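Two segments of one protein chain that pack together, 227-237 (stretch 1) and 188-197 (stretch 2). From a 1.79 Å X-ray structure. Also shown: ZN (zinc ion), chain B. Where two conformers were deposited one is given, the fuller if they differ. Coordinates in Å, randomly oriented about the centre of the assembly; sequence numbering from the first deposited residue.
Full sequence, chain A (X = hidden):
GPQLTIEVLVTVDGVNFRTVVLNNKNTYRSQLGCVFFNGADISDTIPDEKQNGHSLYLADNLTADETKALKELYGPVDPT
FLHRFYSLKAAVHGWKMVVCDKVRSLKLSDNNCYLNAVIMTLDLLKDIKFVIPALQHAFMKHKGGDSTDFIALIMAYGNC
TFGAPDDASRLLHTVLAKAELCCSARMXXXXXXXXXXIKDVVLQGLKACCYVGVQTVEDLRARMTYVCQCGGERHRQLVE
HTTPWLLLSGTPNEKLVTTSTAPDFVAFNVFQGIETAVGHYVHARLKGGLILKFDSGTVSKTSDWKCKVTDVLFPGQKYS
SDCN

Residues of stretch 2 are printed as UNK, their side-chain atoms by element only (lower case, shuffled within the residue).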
ATOM      1  N   VAL A 227     -17.624  30.931   0.404  1.00 37.66           N
ATOM      2  CA  VAL A 227     -17.264  32.294   0.820  1.00 35.38           C
ATOM      3  C   VAL A 227     -15.902  32.563   0.243  1.00 35.62           C
ATOM      4  O   VAL A 227     -15.019  31.670   0.264  1.00 37.12           O
ATOM      5  CB  VAL A 227     -17.299  32.485   2.379  1.00 36.50           C
ATOM      6  CG1 VAL A 227     -16.686  33.825   2.772  1.00 35.43           C
ATOM      7  CG2 VAL A 227     -18.738  32.353   2.886  1.00 34.82           C
ATOM      8  N   CYS A 228     -15.771  33.741  -0.353  1.00 35.29           N
ATOM      9  CA  CYS A 228     -14.464  34.216  -0.820  1.00 33.12           C
ATOM     10  C   CYS A 228     -13.748  34.936   0.332  1.00 39.46           C
ATOM     11  O   CYS A 228     -14.413  35.471   1.226  1.00 39.95           O
ATOM     12  CB  CYS A 228     -14.554  35.106  -2.044  1.00 38.75           C
ATOM     13  SG  CYS A 228     -12.853  35.360  -2.615  1.00 36.20           S
ATOM     14  N   GLN A 229     -12.413  34.904   0.308  1.00 35.40           N
ATOM     15  CA  GLN A 229     -11.601  35.668   1.262  1.00 41.69           C
ATOM     16  C   GLN A 229     -11.835  37.206   1.216  1.00 45.17           C
ATOM     17  O   GLN A 229     -11.514  37.900   2.168  1.00 40.78           O
ATOM     18  CB  GLN A 229     -10.113  35.381   1.055  1.00 42.81           C
ATOM     19  CG  GLN A 229      -9.570  35.709  -0.322  1.00 44.60           C
ATOM     20  CD  GLN A 229      -9.732  34.583  -1.378  1.00 54.61           C
ATOM     21  OE1 GLN A 229     -10.340  33.457  -1.147  1.00 41.58           O
ATOM     22  NE2 GLN A 229      -9.204  34.888  -2.577  1.00 49.35           N
ATOM     23  N   CYS A 230     -12.388  37.748   0.137  1.00 40.91           N
ATOM     24  CA  CYS A 230     -12.706  39.190   0.135  1.00 37.07           C
ATOM     25  C   CYS A 230     -13.984  39.504   0.924  1.00 38.43           C
ATOM     26  O   CYS A 230     -14.381  40.690   1.079  1.00 36.62           O
ATOM     27  CB  CYS A 230     -12.862  39.683  -1.311  1.00 39.86           C
ATOM     28  SG  CYS A 230     -14.285  38.869  -2.142  1.00 41.11           S
ATOM     29  N   GLY A 231     -14.680  38.473   1.418  1.00 35.99           N
ATOM     30  CA  GLY A 231     -15.995  38.685   2.008  1.00 37.06           C
ATOM     31  C   GLY A 231     -17.151  38.368   1.050  1.00 43.88           C
ATOM     32  O   GLY A 231     -18.306  38.282   1.476  1.00 39.10           O
ATOM     33  N   GLY A 232     -16.844  38.192  -0.243  1.00 46.60           N
ATOM     34  CA  GLY A 232     -17.872  37.861  -1.237  1.00 42.04           C
ATOM     35  C   GLY A 232     -18.019  36.352  -1.450  1.00 44.59           C
ATOM     36  O   GLY A 232     -17.994  35.563  -0.476  1.00 43.48           O
ATOM     37  N   GLU A 233     -18.174  35.968  -2.724  1.00 43.61           N
ATOM     38  CA  GLU A 233     -18.446  34.587  -3.150  1.00 40.40           C
ATOM     39  C   GLU A 233     -17.369  34.171  -4.102  1.00 42.11           C
ATOM     40  O   GLU A 233     -16.843  35.000  -4.856  1.00 35.36           O
ATOM     41  CB  GLU A 233     -19.729  34.516  -3.962  1.00 46.37           C
ATOM     42  CG  GLU A 233     -20.950  34.176  -3.153  1.00 51.41           C
ATOM     43  CD  GLU A 233     -22.219  34.169  -4.020  1.00 57.13           C
ATOM     44  OE1 GLU A 233     -23.276  33.773  -3.478  1.00 63.03           O
ATOM     45  OE2 GLU A 233     -22.168  34.529  -5.239  1.00 52.94           O
ATOM     46  N   ARG A 234     -17.076  32.874  -4.076  1.00 37.67           N
ATOM     47  CA  ARG A 234     -15.978  32.271  -4.819  1.00 40.21           C
ATOM     48  C   ARG A 234     -16.623  31.065  -5.511  1.00 34.90           C
ATOM     49  O   ARG A 234     -17.415  30.400  -4.903  1.00 34.19           O
ATOM     50  CB  ARG A 234     -15.002  31.702  -3.779  1.00 43.70           C
ATOM     51  CG  ARG A 234     -13.636  32.247  -3.830  1.00 49.08           C
ATOM     52  CD  ARG A 234     -12.767  31.395  -2.936  1.00 34.28           C
ATOM     53  NE  ARG A 234     -11.977  30.620  -3.860  1.00 36.55           N
ATOM     54  CZ  ARG A 234     -10.647  30.714  -4.032  1.00 44.61           C
ATOM     55  NH1 ARG A 234      -9.879  31.518  -3.263  1.00 36.23           N
ATOM     56  NH2 ARG A 234     -10.055  29.931  -4.930  1.00 41.22           N
ATOM     57  N   HIS A 235     -16.289  30.785  -6.760  1.00 34.30           N
ATOM     58  CA  HIS A 235     -16.865  29.620  -7.446  1.00 32.05           C
ATOM     59  C   HIS A 235     -15.832  28.654  -7.990  1.00 31.50           C
ATOM     60  O   HIS A 235     -14.703  29.021  -8.282  1.00 31.33           O
ATOM     61  CB  HIS A 235     -17.678  30.097  -8.653  1.00 31.10           C
ATOM     62  CG  HIS A 235     -18.654  31.171  -8.323  1.00 31.56           C
ATOM     63  ND1 HIS A 235     -19.858  30.898  -7.754  1.00 30.24           N
ATOM     64  CD2 HIS A 235     -18.566  32.552  -8.443  1.00 30.26           C
ATOM     65  CE1 HIS A 235     -20.552  32.055  -7.558  1.00 30.24           C
ATOM     66  NE2 HIS A 235     -19.747  33.083  -7.950  1.00 33.37           N
ATOM     67  N   ARG A 236     -16.195  27.401  -8.159  1.00 32.47           N
ATOM     68  CA  ARG A 236     -15.312  26.412  -8.790  0.54 34.98           C
ATOM     69  C   ARG A 236     -16.128  25.701  -9.875  1.00 33.67           C
ATOM     70  O   ARG A 236     -17.242  25.175  -9.564  1.00 28.43           O
ATOM     71  CB  ARG A 236     -14.839  25.412  -7.698  0.54 37.59           C
ATOM     72  CG  ARG A 236     -14.293  24.060  -8.153  0.54 37.88           C
ATOM     73  CD  ARG A 236     -13.504  23.378  -7.017  0.54 42.44           C
ATOM     74  NE  ARG A 236     -12.874  22.109  -7.414  0.54 35.80           N
ATOM     75  CZ  ARG A 236     -11.687  21.995  -8.000  0.54 35.85           C
ATOM     76  NH1 ARG A 236     -10.930  23.072  -8.251  0.54 34.79           N
ATOM     77  NH2 ARG A 236     -11.235  20.784  -8.314  0.54 32.51           N
ATOM     78  N   GLN A 237     -15.611  25.641 -11.080  1.00 33.19           N
ATOM     79  CA  GLN A 237     -16.341  24.923 -12.124  1.00 32.35           C
ATOM     80  C   GLN A 237     -15.442  24.303 -13.152  1.00 34.16           C
ATOM     81  O   GLN A 237     -14.438  24.906 -13.548  1.00 32.89           O
ATOM     82  CB  GLN A 237     -17.398  25.862 -12.789  1.00 29.94           C
ATOM     83  CG  GLN A 237     -18.270  25.219 -13.845  1.00 33.42           C
ATOM     84  CD  GLN A 237     -19.393  26.142 -14.296  1.00 39.37           C
ATOM     85  OE1 GLN A 237     -19.889  26.989 -13.525  1.00 36.05           O
ATOM     86  NE2 GLN A 237     -19.761  26.012 -15.565  1.00 44.67           N
ATOM     87  N   UNK A 188      -9.748  21.102 -17.399  1.00 35.92           N
ATOM     88  CA  UNK A 188      -9.485  22.473 -16.885  1.00 35.18           C
ATOM     89  C   UNK A 188     -10.570  22.905 -15.896  1.00 34.67           C
ATOM     90  O   UNK A 188     -11.715  23.044 -16.279  1.00 36.76           O
ATOM     91  c   UNK A 188      -9.340  23.497 -18.015  1.00 36.80           C
ATOM     92  c   UNK A 188      -8.404  22.977 -19.100  1.00 38.86           C
ATOM     93  c   UNK A 188      -8.832  24.826 -17.468  1.00 40.98           C
ATOM     94  N   UNK A 189     -10.172  23.095 -14.631  1.00 31.86           N
ATOM     95  CA  UNK A 189     -10.980  23.690 -13.580  1.00 38.87           C
ATOM     96  C   UNK A 189     -10.718  25.165 -13.505  1.00 42.77           C
ATOM     97  O   UNK A 189      -9.579  25.619 -13.634  1.00 43.28           O
ATOM     98  c   UNK A 189     -14.719  20.775 -11.197  1.00 40.72           C
ATOM     99  n   UNK A 189     -11.027  19.357 -12.318  1.00 42.24           N
ATOM    100  c   UNK A 189     -10.298  20.515 -12.443  1.00 41.25           C
ATOM    101  c   UNK A 189     -10.666  23.058 -12.215  1.00 40.78           C
ATOM    102  c   UNK A 189     -11.080  21.618 -12.161  1.00 40.70           C
ATOM    103  c   UNK A 189     -14.573  19.372 -11.315  1.00 41.52           C
ATOM    104  c   UNK A 189     -13.637  21.644 -11.448  1.00 39.36           C
ATOM    105  c   UNK A 189     -13.365  18.776 -11.652  1.00 38.34           C
ATOM    106  c   UNK A 189     -12.410  21.081 -11.819  1.00 39.43           C
ATOM    107  c   UNK A 189     -12.294  19.626 -11.920  1.00 41.14           C
ATOM    108  N   UNK A 190     -11.782  25.935 -13.359  1.00 43.81           N
ATOM    109  CA  UNK A 190     -11.608  27.362 -13.137  1.00 41.03           C
ATOM    110  C   UNK A 190     -12.206  27.670 -11.776  1.00 38.25           C
ATOM    111  O   UNK A 190     -13.343  27.189 -11.397  1.00 35.62           O
ATOM    112  n   UNK A 190     -12.955  30.618 -18.146  1.00 74.86           N
ATOM    113  c   UNK A 190     -12.103  29.726 -14.065  1.00 47.86           C
ATOM    114  n   UNK A 190     -11.523  30.238 -16.388  1.00 58.30           N
ATOM    115  c   UNK A 190     -12.220  28.202 -14.266  1.00 40.25           C
ATOM    116  c   UNK A 190     -11.744  30.324 -17.692  1.00 68.42           C
ATOM    117  c   UNK A 190     -12.521  30.454 -15.349  1.00 49.43           C
ATOM    118  n   UNK A 190     -10.745  30.098 -18.543  1.00 71.06           N
ATOM    119  N   UNK A 191     -11.420  28.440 -11.022  1.00 33.29           N
ATOM    120  CA  UNK A 191     -11.857  28.976  -9.741  1.00 36.50           C
ATOM    121  C   UNK A 191     -11.902  30.521  -9.889  1.00 34.66           C
ATOM    122  O   UNK A 191     -10.941  31.146 -10.376  1.00 42.26           O
ATOM    123  c   UNK A 191     -10.232  26.546  -7.136  1.00 51.05           C
ATOM    124  c   UNK A 191     -11.026  27.047  -8.350  1.00 43.10           C
ATOM    125  o   UNK A 191     -10.401  25.340  -6.789  1.00 40.12           O
ATOM    126  o   UNK A 191      -9.457  27.322  -6.526  1.00 46.97           O
ATOM    127  c   UNK A 191     -10.885  28.527  -8.643  1.00 38.72           C
ATOM    128  N   UNK A 192     -13.012  31.142  -9.497  1.00 36.89           N
ATOM    129  CA  UNK A 192     -13.056  32.612  -9.641  1.00 34.96           C
ATOM    130  C   UNK A 192     -13.900  33.324  -8.629  1.00 36.15           C
ATOM    131  O   UNK A 192     -14.837  32.755  -8.016  1.00 33.38           O
ATOM    132  c   UNK A 192     -13.420  33.038 -11.077  1.00 33.57           C
ATOM    133  c   UNK A 192     -14.884  32.901 -11.337  1.00 30.41           C
ATOM    134  n   UNK A 192     -17.117  33.394 -11.548  1.00 35.38           N
ATOM    135  c   UNK A 192     -16.276  29.339 -11.972  1.00 34.04           C
ATOM    136  c   UNK A 192     -15.865  33.914 -11.305  1.00 34.06           C
ATOM    137  c   UNK A 192     -17.046  32.039 -11.732  1.00 36.09           C
ATOM    138  c   UNK A 192     -17.630  29.729 -12.151  1.00 37.00           C
ATOM    139  c   UNK A 192     -15.266  30.298 -11.724  1.00 35.33           C
ATOM    140  c   UNK A 192     -18.049  31.093 -11.982  1.00 31.23           C
ATOM    141  c   UNK A 192     -15.622  31.654 -11.609  1.00 32.29           C
ATOM    142  N   UNK A 193     -13.513  34.579  -8.439  1.00 35.82           N
ATOM    143  CA  UNK A 193     -14.294  35.601  -7.779  1.00 35.78           C
ATOM    144  C   UNK A 193     -14.308  36.841  -8.711  1.00 32.94           C
ATOM    145  O   UNK A 193     -13.272  37.222  -9.245  1.00 33.68           O
ATOM    146  c   UNK A 193     -13.614  36.007  -6.474  1.00 36.65           C
ATOM    147  s   UNK A 193     -14.357  37.468  -5.676  1.00 37.93           S
ATOM    148  N   UNK A 194     -15.469  37.478  -8.788  1.00 33.79           N
ATOM    149  CA  UNK A 194     -15.741  38.590  -9.703  1.00 38.82           C
ATOM    150  C   UNK A 194     -15.012  39.827  -9.225  1.00 44.52           C
ATOM    151  O   UNK A 194     -14.748  40.737 -10.025  1.00 47.34           O
ATOM    152  c   UNK A 194     -17.860  37.503 -10.562  1.00 37.34           C
ATOM    153  c   UNK A 194     -17.261  38.743  -9.891  1.00 37.15           C
ATOM    154  n   UNK A 194     -19.021  36.982 -10.078  1.00 38.05           N
ATOM    155  o   UNK A 194     -17.233  36.981 -11.458  1.00 37.47           O
ATOM    156  N   UNK A 195     -14.574  39.793  -7.959  1.00 40.56           N
ATOM    157  CA  UNK A 195     -13.631  40.815  -7.411  1.00 49.14           C
ATOM    158  C   UNK A 195     -12.143  40.378  -7.436  1.00 46.30           C
ATOM    159  O   UNK A 195     -11.285  41.079  -7.961  1.00 47.33           O
ATOM    160  c   UNK A 195     -15.438  41.981  -6.027  1.00 47.50           C
ATOM    161  c   UNK A 195     -13.037  42.150  -5.314  1.00 50.92           C
ATOM    162  c   UNK A 195     -14.080  41.271  -5.977  1.00 51.48           C
ATOM    163  N   UNK A 196     -11.847  39.190  -6.912  1.00 45.61           N
ATOM    164  CA  UNK A 196     -10.458  38.745  -6.695  1.00 43.64           C
ATOM    165  C   UNK A 196      -9.729  38.242  -7.925  1.00 46.15           C
ATOM    166  O   UNK A 196      -8.505  38.293  -7.953  1.00 48.79           O
ATOM    167  s   UNK A 196     -11.089  38.453  -4.056  1.00 37.67           S
ATOM    168  c   UNK A 196     -10.392  37.693  -5.553  1.00 40.32           C
ATOM    169  N   UNK A 197     -10.448  37.749  -8.930  1.00 45.82           N
ATOM    170  CA  UNK A 197      -9.785  37.205 -10.105  1.00 42.86           C
ATOM    171  C   UNK A 197     -10.013  35.704 -10.329  1.00 45.30           C
ATOM    172  O   UNK A 197     -10.861  35.051  -9.670  1.00 43.91           O
TER
HETATM  173 ZN    ZN B 401     -13.114  37.556  -3.647  1.00 37.48          ZN
HETATM  174  O   HOH W   1     -17.368  36.653  -7.321  1.00 38.07           O

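Position 188 carries three side-chain carbons, one bearing the other two. Its CA-to-CB bond points away from stretch 1, and no side-chain atom comes within 6 Å of it. A beta-branched hydrocarbon of this size is Val188, which gives the contact little beyond its strand backbone.

At position 189 one carbon leads to fused five- and six-membered rings holding eight carbons and one nitrogen. The guanidinium of Arg236 lies flat on these rings, planes at 10° and centres 4.4 Å apart. The indole names Trp189; Arg236 NH2 stands 3.7 Å from Trp189 CD2, so a charged group is given an aromatic floor.

Position 190 has three carbons, a nitrogen, then a carbon with two more nitrogens. This is Arg190, its end leading away to partners elsewhere in the structure. Its backbone does the work here: Arg190 N donates to Gln237 O at 2.9 Å, and Gln237 N donates to Arg190 O at 2.8 Å.

Three carbons, the third carrying two oxygens, make 191 a carboxylate, and two arginines of stretch 1 meet it. It is Glu191. Arg236 NH1 reaches Glu191 OE2 at 2.7 Å, a salt bridge whose hydrogen bond is weak in angle, while Arg234 NH2 forms a second salt bridge to Glu191 OE1 at 3.1 Å.

Position 192 again shows one carbon and a fused ring pair with a single nitrogen, now on the sheet face shared by His235 and Gln237. This is Trp192. His235 CB sits over its six-membered ring, 3.4 Å from the centroid, and Gln237 CB meets the ring edge, 3.7 Å from Trp192 CZ3. The backbones of Trp192 and His235 pair: His235 N to Trp192 O at 2.8 Å, Trp192 N to His235 O at 3.0 Å.

At 193 one carbon bears a sulfur, 2.4 Å from zinc, 3.6 Å from Glu233 O and 3.8 Å from Cys230 SG. This is Cys193.

Position 194 has two carbons, the second bearing an oxygen and a nitrogen; the amide is Asn194. Its backbone N gives a hydrogen to water 1 at 2.5 Å, and that water donates to Glu233 O at 3.0 Å, bridging the stretches.

Three carbons branching at the first make 195 Val195, exposed and only lightly covered by stretch 1. Carbon plus sulfur returns at 196, the sulfur 2.2 Å from zinc, 3.5 Å from Cys230 CB and 3.8 Å from Cys228 SG: Cys196. Its backbone N donates to Cys193 SG at 3.3 Å. Position 197 has no side-chain atoms and is Gly197; its backbone angles would jam a CB against the preceding carbonyl.

The contact has two parts. Antiparallel strands pair through hydrogen bonds, with Glu191 and Arg236 on one face and Trp192, His235 and Gln237 on the other. At one end, zinc ties Cys193 and the following loop to the turn of stretch 1, Cys228 SG at 2.4 Å and Cys230 SG at 2.3 Å completing a four-sulfur site. The rule is a sheet register clamped at one end by a metal.

Stretch 2 (188-197) VWREWCNVCG
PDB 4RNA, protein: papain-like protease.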